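Local coordinates for arginine decarboxylase, A207R protein (Paramecium bursaria Chlorella virus 1, PDB 2NVA) that catalyses the pyridoxal 5'-phosphate-dependent decarboxylation of arginine to agmatine and carbon dioxide, at residues A[177-182]-A[253-258]; A[32-37]-A[41-46]; A[217-222]-A[258-263]; A[134-139]-A[188-193]. One frame throughout, in Å; residues are numbered along the deposited sequence.

Contact 1: A[177-182]-A[253-258]; sequences VGSGSR and PGRFFA. With PL2 ((4-{[(4-{[amino(imino)methyl]amino}butyl)amino]methyl}-5-hydroxy-6-methylpyridin-3-yl)methyl dihydrogen phosphate), chain I.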
# COMPACT_ATOMS: atom_id res chain seq x y z
N VAL A 177 -23.06 -2.32 3.64
CA VAL A 177 -23.30 -0.91 3.97
C VAL A 177 -22.02 -0.08 3.93
O VAL A 177 -22.08 1.15 3.85
CB VAL A 177 -24.01 -0.74 5.33
CG1 VAL A 177 -25.31 -1.49 5.35
CG2 VAL A 177 -23.09 -1.18 6.49
N GLY A 178 -20.87 -0.75 4.00
CA GLY A 178 -19.60 -0.06 4.11
C GLY A 178 -18.76 -0.69 5.19
O GLY A 178 -19.30 -1.26 6.15
N SER A 179 -17.44 -0.61 5.04
CA SER A 179 -16.53 -1.21 5.99
C SER A 179 -16.34 -0.29 7.20
O SER A 179 -16.02 0.90 7.05
CB SER A 179 -15.18 -1.54 5.32
OG SER A 179 -14.42 -2.43 6.14
N GLY A 180 -16.52 -0.85 8.40
CA GLY A 180 -16.41 -0.10 9.65
C GLY A 180 -17.66 0.71 9.89
O GLY A 180 -17.64 1.95 9.87
N SER A 181 -18.77 0.01 10.14
CA SER A 181 -20.06 0.64 10.33
C SER A 181 -20.51 0.54 11.78
O SER A 181 -20.42 -0.53 12.40
CB SER A 181 -21.11 -0.02 9.44
OG SER A 181 -22.38 0.54 9.67
N ARG A 182 -20.97 1.66 12.31
CA ARG A 182 -21.54 1.73 13.66
C ARG A 182 -22.92 2.41 13.60
O ARG A 182 -23.36 3.07 14.53
CB ARG A 182 -20.59 2.46 14.61
CG ARG A 182 -19.24 1.77 14.78
CD ARG A 182 -18.55 2.23 16.05
NE ARG A 182 -17.43 1.39 16.44
CZ ARG A 182 -16.18 1.56 16.02
NH1 ARG A 182 -15.87 2.55 15.17
NH2 ARG A 182 -15.21 0.77 16.46
N PRO A 253 -18.57 -11.05 7.66
CA PRO A 253 -17.76 -10.22 8.54
C PRO A 253 -16.26 -10.44 8.32
O PRO A 253 -15.83 -11.58 8.15
CB PRO A 253 -18.15 -10.71 9.95
CG PRO A 253 -18.56 -12.13 9.74
CD PRO A 253 -19.21 -12.17 8.37
N GLY A 254 -15.49 -9.35 8.34
CA GLY A 254 -14.04 -9.46 8.33
C GLY A 254 -13.51 -8.97 9.66
O GLY A 254 -13.06 -9.76 10.50
N ARG A 255 -13.61 -7.66 9.87
CA ARG A 255 -13.02 -7.03 11.05
C ARG A 255 -13.61 -7.49 12.40
O ARG A 255 -12.94 -7.39 13.42
CB ARG A 255 -13.06 -5.49 10.96
CG ARG A 255 -14.47 -4.90 11.08
CD ARG A 255 -14.48 -3.39 10.99
NE ARG A 255 -14.11 -2.90 9.65
CZ ARG A 255 -13.00 -2.22 9.37
NH1 ARG A 255 -12.11 -1.95 10.33
NH2 ARG A 255 -12.75 -1.83 8.12
N PHE A 256 -14.86 -7.97 12.40
CA PHE A 256 -15.46 -8.45 13.64
C PHE A 256 -14.58 -9.50 14.31
O PHE A 256 -14.36 -9.45 15.53
CB PHE A 256 -16.88 -9.00 13.42
CG PHE A 256 -17.59 -9.40 14.70
CD1 PHE A 256 -18.43 -8.50 15.36
CD2 PHE A 256 -17.41 -10.68 15.25
CE1 PHE A 256 -19.07 -8.87 16.56
CE2 PHE A 256 -18.05 -11.05 16.45
CZ PHE A 256 -18.88 -10.15 17.09
N PHE A 257 -14.06 -10.44 13.52
CA PHE A 257 -13.20 -11.50 14.05
C PHE A 257 -11.72 -11.16 14.03
O PHE A 257 -10.99 -11.56 14.93
CB PHE A 257 -13.44 -12.81 13.29
CG PHE A 257 -14.84 -13.33 13.42
CD1 PHE A 257 -15.31 -13.77 14.66
CD2 PHE A 257 -15.69 -13.38 12.33
CE1 PHE A 257 -16.62 -14.24 14.80
CE2 PHE A 257 -17.00 -13.85 12.46
CZ PHE A 257 -17.46 -14.29 13.70
N ALA A 258 -11.29 -10.43 13.01
CA ALA A 258 -9.85 -10.21 12.79
C ALA A 258 -9.27 -9.10 13.66
O ALA A 258 -8.09 -9.16 14.03
CB ALA A 258 -9.57 -9.94 11.31
N1 PL2 I . -17.67 -8.65 2.29
C2 PL2 I . -17.32 -7.94 1.21
C2A PL2 I . -17.90 -8.29 -0.17
C3 PL2 I . -16.43 -6.87 1.38
O3 PL2 I . -16.10 -6.15 0.27
C4 PL2 I . -15.90 -6.53 2.64
C4A PL2 I . -14.90 -5.36 2.86
C5 PL2 I . -16.32 -7.33 3.72
C6 PL2 I . -17.20 -8.38 3.52
P PL2 I . -15.63 -5.78 7.25
N PL2 I . -15.04 -4.29 1.86
CA PL2 I . -13.74 -3.69 1.52
CG PL2 I . -11.72 -2.44 2.39
OP2 PL2 I . -15.74 -4.23 7.67
OP3 PL2 I . -14.08 -6.21 7.50
OP1 PL2 I . -16.59 -6.63 8.01
OP4 PL2 I . -15.89 -5.76 5.66
C5M PL2 I . -15.81 -7.05 5.15
CB PL2 I . -13.02 -3.15 2.77
CD PL2 I . -11.02 -1.85 3.64
NE PL2 I . -9.74 -1.29 3.17
CZ PL2 I . -8.70 -0.94 3.94
NH2 PL2 I . -7.58 -0.44 3.35
NH1 PL2 I . -8.76 -1.06 5.27
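Ser179 and Arg255 meet beside the phosphate of PL2, the pyridoxal phosphate–agmatine adduct, and most of this contact is made through that group. Pro253 opens the segment, its CA packed near PL2 OP1. Next, Gly254 gives its backbone N to PL2 OP1 at 3.0 Å; with no side chain there, the phosphate can press close to the main chain. Arg255 N follows with a bond to PL2 OP3 of 2.8 Å. The two amides stand at the start of the short helix 255-258, where Gly254 O in turn accepts from Phe257 N and Ala258 N. A helix start of this kind would be expected to favour the phosphate charge. The Arg255 side chain then turns across toward 177-182. Its CG sits between backbone N and carbonyl carbon (chi1 70°), and a second bend at chi3 brings the guanidinium past the phosphate edge-on. NE bonds PL2 OP2 at 2.9 Å, while NH2 runs almost straight to Ser179 OG (2.7 Å, 177°), which lies in the guanidinium plane. Ser179 OG in turn donates to PL2 OP2 at 2.7 Å, so OP2 is gripped from both segments. Gly180 CA lies over one guanidinium face. Glu296 makes a salt bridge to the same NH2, and Asp325 and Tyr287 of the second subunit also bond the adduct. In the TIM barrel, 177-182 is the loop between strand 170-174 and helix 184-204, while 253-258 follows strand 248-251 and lays Phe256 and Phe257 against helix 24-37.

Contact 2: A[32-37]-A[41-46]; sequences DQWTIL and VTPHYA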
# COMPACT_ATOMS: atom_id res chain seq x y z
N ASP A 32 -17.96 -17.82 19.32
CA ASP A 32 -19.01 -18.20 20.26
C ASP A 32 -19.97 -17.05 20.55
O ASP A 32 -21.17 -17.27 20.68
CB ASP A 32 -18.43 -18.74 21.57
CG ASP A 32 -17.73 -20.09 21.40
OD1 ASP A 32 -17.00 -20.50 22.32
OD2 ASP A 32 -17.90 -20.73 20.33
N GLN A 33 -19.42 -15.84 20.64
CA GLN A 33 -20.21 -14.63 20.84
C GLN A 33 -21.08 -14.34 19.62
O GLN A 33 -22.23 -13.94 19.76
CB GLN A 33 -19.32 -13.43 21.14
CG GLN A 33 -18.81 -13.42 22.58
CD GLN A 33 -19.95 -13.28 23.57
OE1 GLN A 33 -20.37 -14.27 24.19
NE2 GLN A 33 -20.48 -12.06 23.73
N TRP A 34 -20.52 -14.53 18.43
CA TRP A 34 -21.30 -14.32 17.21
C TRP A 34 -22.55 -15.21 17.24
O TRP A 34 -23.64 -14.74 16.93
CB TRP A 34 -20.47 -14.63 15.96
CG TRP A 34 -21.26 -14.46 14.69
CD1 TRP A 34 -22.14 -15.35 14.13
CD2 TRP A 34 -21.28 -13.30 13.85
NE1 TRP A 34 -22.68 -14.82 12.98
CE2 TRP A 34 -22.17 -13.57 12.78
CE3 TRP A 34 -20.61 -12.06 13.88
CZ2 TRP A 34 -22.41 -12.64 11.76
CZ3 TRP A 34 -20.86 -11.14 12.86
CH2 TRP A 34 -21.75 -11.43 11.83
N THR A 35 -22.37 -16.47 17.60
CA THR A 35 -23.45 -17.46 17.68
C THR A 35 -24.58 -16.99 18.60
O THR A 35 -25.76 -17.18 18.30
CB THR A 35 -22.89 -18.84 18.11
OG1 THR A 35 -21.88 -19.24 17.16
CG2 THR A 35 -23.99 -19.91 18.15
N ILE A 36 -24.20 -16.35 19.70
CA ILE A 36 -25.17 -15.79 20.63
C ILE A 36 -25.80 -14.47 20.14
O ILE A 36 -27.01 -14.29 20.26
CB ILE A 36 -24.63 -15.71 22.12
CG1 ILE A 36 -25.51 -14.82 23.00
CG2 ILE A 36 -23.25 -15.14 22.19
CD1 ILE A 36 -26.74 -15.51 23.54
N LEU A 37 -24.99 -13.57 19.59
CA LEU A 37 -25.49 -12.28 19.12
C LEU A 37 -26.40 -12.43 17.91
O LEU A 37 -27.40 -11.72 17.78
CB LEU A 37 -24.32 -11.34 18.80
CG LEU A 37 -23.39 -10.99 19.96
CD1 LEU A 37 -22.24 -10.12 19.47
CD2 LEU A 37 -24.15 -10.31 21.08
N VAL A 41 -27.69 -16.16 11.91
CA VAL A 41 -26.79 -15.71 10.85
C VAL A 41 -25.49 -16.53 10.77
O VAL A 41 -24.70 -16.55 11.72
CB VAL A 41 -26.44 -14.20 11.00
CG1 VAL A 41 -25.63 -13.71 9.80
CG2 VAL A 41 -27.70 -13.37 11.17
N THR A 42 -25.30 -17.21 9.65
CA THR A 42 -24.08 -17.97 9.41
C THR A 42 -22.99 -17.03 8.89
O THR A 42 -23.17 -16.41 7.83
CB THR A 42 -24.31 -19.11 8.39
OG1 THR A 42 -25.25 -20.03 8.94
CG2 THR A 42 -23.01 -19.85 8.08
N PRO A 43 -21.88 -16.92 9.63
CA PRO A 43 -20.81 -16.02 9.19
C PRO A 43 -19.96 -16.66 8.09
O PRO A 43 -19.55 -17.81 8.21
CB PRO A 43 -19.97 -15.81 10.47
CG PRO A 43 -20.19 -17.06 11.27
CD PRO A 43 -21.55 -17.61 10.90
N HIS A 44 -19.74 -15.90 7.02
CA HIS A 44 -18.77 -16.25 6.01
C HIS A 44 -17.61 -15.28 6.15
O HIS A 44 -17.68 -14.17 5.64
CB HIS A 44 -19.39 -16.18 4.60
CG HIS A 44 -20.25 -17.36 4.28
ND1 HIS A 44 -19.91 -18.28 3.31
CD2 HIS A 44 -21.42 -17.80 4.81
CE1 HIS A 44 -20.83 -19.23 3.26
NE2 HIS A 44 -21.76 -18.96 4.16
N TYR A 45 -16.56 -15.71 6.85
CA TYR A 45 -15.45 -14.81 7.18
C TYR A 45 -14.79 -14.25 5.91
O TYR A 45 -14.43 -15.01 5.00
CB TYR A 45 -14.41 -15.52 8.06
CG TYR A 45 -13.15 -14.70 8.25
CD1 TYR A 45 -11.91 -15.13 7.70
CD2 TYR A 45 -13.18 -13.49 8.92
CE1 TYR A 45 -10.75 -14.36 7.84
CE2 TYR A 45 -12.03 -12.71 9.08
CZ TYR A 45 -10.82 -13.15 8.55
OH TYR A 45 -9.68 -12.38 8.69
N ALA A 46 -14.60 -12.93 5.88
CA ALA A 46 -13.98 -12.25 4.75
C ALA A 46 -12.46 -12.39 4.84
O ALA A 46 -11.78 -11.65 5.56
CB ALA A 46 -14.40 -10.76 4.70
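Trp34 reaches from helix 24-37 to the backbone of strand 41-46, and the close part of this contact gathers round its indole. NE1 donates to Val41 O at 2.9 Å and 161°. The oxygen lies nearly in the indole plane, yet seen from the carbonyl the donor stands 39° above the carbonyl plane. Pro43 takes the ring's face: its CG sits 4.0 Å from the centroid of the five-membered ring of Trp34, a CH-pi contact, and CB and CD also graze NE1. Farther along the ring edge, Trp34 CZ2 meets Val41 CG1 at 3.9 Å. With CG anti to Trp34's own backbone N (chi1 179°), the ring is thrown out from the helix onto the strand, where Val41 and Pro43 both present their side chains and Thr42 turns the other way. Behind the tryptophan, the helix faces outward and the fit gives way to solvent: Asp32, Thr35 and Ile36 are exposed, with Asp32 paired to Lys62 instead. Inward, Phe256 meets Trp34 edge-to-face, and Ala251 and Pro253 also pack on it. This is helix-on-strand packing of the TIM barrel, between a helix and the strand that follows it after a three-residue link. Chemically, a single N-H in an otherwise apolar patch finds a main-chain acceptor, while proline carbons lie over the ring; together the bond and the CH-pi contact hold the rotation of the indole.

Contact 3: A[217-222]-A[258-263]; sequences LHADID and AEHYSV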
# COMPACT_ATOMS: atom_id res chain seq x y z
N LEU A 217 -19.36 -4.73 10.61
CA LEU A 217 -19.54 -4.69 12.07
C LEU A 217 -18.23 -4.79 12.85
O LEU A 217 -17.33 -5.58 12.49
CB LEU A 217 -20.49 -5.81 12.52
CG LEU A 217 -21.90 -5.82 11.94
CD1 LEU A 217 -22.61 -7.07 12.44
CD2 LEU A 217 -22.68 -4.57 12.32
N HIS A 218 -18.12 -3.98 13.90
CA HIS A 218 -17.01 -4.09 14.84
C HIS A 218 -17.41 -4.96 16.01
O HIS A 218 -18.58 -4.98 16.43
CB HIS A 218 -16.66 -2.72 15.41
CG HIS A 218 -15.89 -1.85 14.48
ND1 HIS A 218 -16.50 -0.98 13.60
CD2 HIS A 218 -14.56 -1.71 14.29
CE1 HIS A 218 -15.57 -0.34 12.91
NE2 HIS A 218 -14.39 -0.75 13.32
N ALA A 219 -16.43 -5.65 16.58
CA ALA A 219 -16.61 -6.28 17.87
C ALA A 219 -16.19 -5.26 18.93
O ALA A 219 -15.07 -5.32 19.43
CB ALA A 219 -15.78 -7.56 17.95
N ASP A 220 -17.08 -4.33 19.27
CA ASP A 220 -16.76 -3.27 20.23
C ASP A 220 -16.90 -3.77 21.67
O ASP A 220 -17.99 -4.13 22.10
CB ASP A 220 -17.67 -2.04 20.00
CG ASP A 220 -17.27 -1.24 18.77
OD1 ASP A 220 -16.05 -1.11 18.49
OD2 ASP A 220 -18.17 -0.74 18.05
N ILE A 221 -15.80 -3.77 22.41
CA ILE A 221 -15.76 -4.32 23.75
C ILE A 221 -15.59 -3.18 24.76
O ILE A 221 -14.67 -2.37 24.62
CB ILE A 221 -14.57 -5.29 23.89
CG1 ILE A 221 -14.76 -6.48 22.93
CG2 ILE A 221 -14.40 -5.76 25.37
CD1 ILE A 221 -13.47 -7.14 22.54
N ASP A 222 -16.46 -3.11 25.74
CA ASP A 222 -16.30 -2.14 26.85
C ASP A 222 -16.27 -2.89 28.19
O ASP A 222 -17.16 -3.74 28.45
N ALA A 258 -11.29 -10.43 13.01
CA ALA A 258 -9.85 -10.21 12.79
C ALA A 258 -9.27 -9.10 13.66
O ALA A 258 -8.09 -9.16 14.03
CB ALA A 258 -9.57 -9.94 11.31
N GLU A 259 -10.07 -8.09 14.00
CA GLU A 259 -9.50 -6.92 14.71
C GLU A 259 -8.68 -7.31 15.95
O GLU A 259 -7.51 -6.93 16.07
CB GLU A 259 -10.58 -5.91 15.08
CG GLU A 259 -10.03 -4.69 15.85
CD GLU A 259 -11.08 -3.62 16.14
OE1 GLU A 259 -12.23 -3.73 15.65
OE2 GLU A 259 -10.75 -2.64 16.86
N HIS A 260 -9.29 -8.07 16.85
CA HIS A 260 -8.69 -8.34 18.16
C HIS A 260 -7.79 -9.57 18.15
O HIS A 260 -7.23 -9.94 19.19
CB HIS A 260 -9.79 -8.50 19.21
CG HIS A 260 -10.71 -7.33 19.29
ND1 HIS A 260 -10.28 -6.06 19.61
CD2 HIS A 260 -12.05 -7.23 19.08
CE1 HIS A 260 -11.30 -5.23 19.59
NE2 HIS A 260 -12.39 -5.91 19.28
N TYR A 261 -7.65 -10.19 16.99
CA TYR A 261 -6.84 -11.39 16.86
C TYR A 261 -5.37 -11.18 17.22
O TYR A 261 -4.72 -12.07 17.77
CB TYR A 261 -6.96 -11.92 15.43
CG TYR A 261 -6.13 -13.16 15.11
CD1 TYR A 261 -6.19 -14.31 15.90
CD2 TYR A 261 -5.32 -13.20 13.96
CE1 TYR A 261 -5.43 -15.44 15.59
CE2 TYR A 261 -4.58 -14.31 13.63
CZ TYR A 261 -4.64 -15.44 14.44
OH TYR A 261 -3.90 -16.55 14.11
N SER A 262 -4.84 -10.01 16.87
CA SER A 262 -3.41 -9.73 16.96
C SER A 262 -3.12 -8.39 17.62
O SER A 262 -3.94 -7.48 17.59
CB SER A 262 -2.78 -9.72 15.56
OG SER A 262 -3.01 -10.94 14.88
N VAL A 263 -1.94 -8.30 18.23
CA VAL A 263 -1.32 -7.00 18.55
C VAL A 263 -0.07 -6.91 17.69
O VAL A 263 0.45 -7.94 17.26
CB VAL A 263 -0.99 -6.83 20.06
CG1 VAL A 263 -2.27 -6.98 20.92
CG2 VAL A 263 0.08 -7.82 20.52
O HOH W 1 -13.98 -5.72 15.25
O HOH W 2 -13.55 -2.63 18.26
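His260 and Ala219 make the one direct hydrogen bond between these segments: His260 NE2 donates to Ala219 O at 2.7 Å and 161°, with the donor in that carbonyl's plane and the oxygen near the His260 ring plane. The torsion about CA–CB places the imidazole ring anti to the carbonyl carbon of His260 (chi1 -55°), aimed at the loop 217-222, and on the far side ND1 is hydrogen-bonded to Ser349. Apolar packing comes next. Ile221 CD1 lies over one face of the His260 ring, a CH-pi contact 3.9 Å from its centroid, and the CG of Glu259 sits over the opposite face, so the ring is sandwiched. Ala219 CB touches the ring at CD2. At Glu259, extended beyond CG, the carboxylate works mostly through water. Water 1 accepts from Ala219 N at 2.8 Å and donates to Glu259 OE1 at 2.7 Å, bridging the segments. Water 2 can donate to Asp220 OD1 at 2.9 Å and weakly to Glu259 OE1, having more acceptors near than protons. Glu259 OE1 also approaches His218 CD2 at 3.4 Å, lying in the plane of that ring, with the ring and carboxylate planes nearly perpendicular (78°). The contact joins the loop after strand 210-212 to the chain leading into strand 262-274 of the second sheet. Both main-chain polar atoms of Ala219 are thus answered by 258-263, its O directly and its N through water. Asp220 OD1 and Glu259 OE1 lie 5.4 Å apart; water 2 between them and Arg182 paired with Asp220 would be expected to ease their repulsion.

Contact 4: A[134-139]-A[188-193]; sequences IRCDDP and YRAIKS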
# COMPACT_ATOMS: atom_id res chain seq x y z
N ILE A 134 -27.13 -5.44 -3.94
CA ILE A 134 -27.75 -4.13 -4.09
C ILE A 134 -26.99 -3.07 -3.31
O ILE A 134 -26.40 -3.37 -2.27
CB ILE A 134 -29.25 -4.15 -3.68
CG1 ILE A 134 -29.42 -4.48 -2.19
CG2 ILE A 134 -29.99 -5.18 -4.54
CD1 ILE A 134 -30.86 -4.29 -1.65
N ARG A 135 -27.01 -1.84 -3.82
CA ARG A 135 -26.33 -0.75 -3.13
C ARG A 135 -27.22 -0.20 -2.01
O ARG A 135 -28.36 0.21 -2.26
CB ARG A 135 -25.98 0.37 -4.10
CG ARG A 135 -25.26 1.51 -3.41
CD ARG A 135 -25.02 2.66 -4.35
NE ARG A 135 -24.29 3.72 -3.65
CZ ARG A 135 -23.74 4.78 -4.24
NH1 ARG A 135 -23.82 4.93 -5.56
NH2 ARG A 135 -23.10 5.67 -3.50
N CYS A 136 -26.69 -0.19 -0.79
CA CYS A 136 -27.37 0.39 0.36
C CYS A 136 -26.31 0.94 1.32
O CYS A 136 -25.74 0.18 2.12
CB CYS A 136 -28.19 -0.67 1.11
SG CYS A 136 -29.57 -1.44 0.24
N ASP A 137 -26.04 2.23 1.25
CA ASP A 137 -24.88 2.77 1.96
C ASP A 137 -25.16 3.18 3.41
O ASP A 137 -26.25 3.65 3.74
CB ASP A 137 -24.30 4.00 1.25
CG ASP A 137 -23.87 3.71 -0.18
OD1 ASP A 137 -23.87 2.53 -0.62
OD2 ASP A 137 -23.49 4.69 -0.87
N ASP A 138 -24.16 3.02 4.26
CA ASP A 138 -24.12 3.70 5.54
C ASP A 138 -23.27 4.95 5.29
O ASP A 138 -22.06 4.83 5.06
CB ASP A 138 -23.46 2.82 6.60
CG ASP A 138 -23.12 3.59 7.89
OD1 ASP A 138 -23.60 4.74 8.06
OD2 ASP A 138 -22.35 3.05 8.71
N PRO A 139 -23.89 6.14 5.34
CA PRO A 139 -23.09 7.34 5.05
C PRO A 139 -22.00 7.65 6.09
O PRO A 139 -21.09 8.43 5.81
CB PRO A 139 -24.13 8.46 5.01
CG PRO A 139 -25.28 7.96 5.79
CD PRO A 139 -25.30 6.46 5.63
N TYR A 188 -30.83 -1.81 9.14
CA TYR A 188 -32.28 -1.93 9.11
C TYR A 188 -32.83 -1.56 7.72
O TYR A 188 -33.59 -2.32 7.13
CB TYR A 188 -32.92 -1.05 10.18
CG TYR A 188 -34.39 -1.38 10.36
CD1 TYR A 188 -34.80 -2.25 11.36
CD2 TYR A 188 -35.34 -0.84 9.51
CE1 TYR A 188 -36.15 -2.59 11.51
CE2 TYR A 188 -36.71 -1.16 9.66
CZ TYR A 188 -37.10 -2.05 10.66
OH TYR A 188 -38.44 -2.37 10.83
N ARG A 189 -32.45 -0.39 7.21
CA ARG A 189 -32.89 0.08 5.89
C ARG A 189 -32.41 -0.82 4.76
O ARG A 189 -33.13 -1.02 3.77
CB ARG A 189 -32.43 1.53 5.65
CG ARG A 189 -33.16 2.59 6.50
CD ARG A 189 -32.54 3.97 6.30
NE ARG A 189 -33.47 5.08 6.59
CZ ARG A 189 -33.54 5.77 7.74
NH1 ARG A 189 -32.71 5.50 8.75
NH2 ARG A 189 -34.40 6.76 7.87
N ALA A 190 -31.20 -1.36 4.90
CA ALA A 190 -30.62 -2.28 3.92
C ALA A 190 -31.40 -3.59 3.86
O ALA A 190 -31.62 -4.15 2.78
CB ALA A 190 -29.16 -2.54 4.21
N ILE A 191 -31.79 -4.10 5.03
CA ILE A 191 -32.53 -5.36 5.10
C ILE A 191 -33.95 -5.19 4.55
O ILE A 191 -34.49 -6.08 3.87
CB ILE A 191 -32.51 -5.95 6.55
CG1 ILE A 191 -31.08 -6.38 6.92
CG2 ILE A 191 -33.50 -7.12 6.72
CD1 ILE A 191 -30.78 -6.43 8.42
N LYS A 192 -34.55 -4.02 4.81
CA LYS A 192 -35.85 -3.68 4.24
C LYS A 192 -35.77 -3.63 2.70
O LYS A 192 -36.62 -4.19 2.01
CB LYS A 192 -36.37 -2.35 4.80
CG LYS A 192 -37.75 -1.95 4.27
CD LYS A 192 -38.20 -0.60 4.83
CE LYS A 192 -39.65 -0.32 4.36
NZ LYS A 192 -40.17 0.93 5.02
N SER A 193 -34.75 -2.94 2.18
CA SER A 193 -34.57 -2.85 0.73
C SER A 193 -34.31 -4.22 0.12
O SER A 193 -34.71 -4.49 -1.02
CB SER A 193 -33.39 -1.92 0.39
OG SER A 193 -33.68 -0.58 0.79
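Cys136 and Ala190 touch where a loop of the TIM barrel, running from strand 129-133 toward helix 156-165, lies against helix 184-204. The two CB atoms are 3.7 Å apart, and the backbones come close here as well. Cys136 SG is set anti to its own carbonyl carbon (chi1 -64°), which swings it along the helix, past Ala190 CA and on to Ser193 CB at 3.9 Å, nearly one turn farther on. Two residues earlier, Ile134 adopts the less usual rotamer: CG1 falls between backbone N and carbonyl carbon (chi1 64°), and the chain then runs straight to CD1, which ends at Ser193, 4.0 Å from its CB. No hydrogen bond crosses this seam; it is van der Waals packing of small and branched side chains, with Val177 and Phe175 nearby on the helix's inner side. Arg135 and Asp137 face elsewhere and hold each other within the loop. The arginine, fully extended, brings NE and NH2 side-on to the carboxylate; both donate to Asp137 OD2, with NH2 at 2.8 Å on the syn lone pair of that oxygen.

Overall arrangement
From the N terminus, contact 2 comes first: three residues separate helix 24-37 from strand 41-46, and it is complete before any other contact opens. Contact 4 closes a long excursion from 134-139 to 188-193, and contact 1 opens inside it at 177-182, so the two cross; Asp138 pairs with Val177 and Ser181 where they meet. Contact 1 reaches on to 253-258 and is crossed in turn by contact 3, which opens at 217-222 and shares Ala258. Contact 1 thus touches all three others, with Pro253 bonded to Ala46 of contact 2. Contacts 1, 2 and 4 tie the barrel together; contact 3 leads out toward the second sheet.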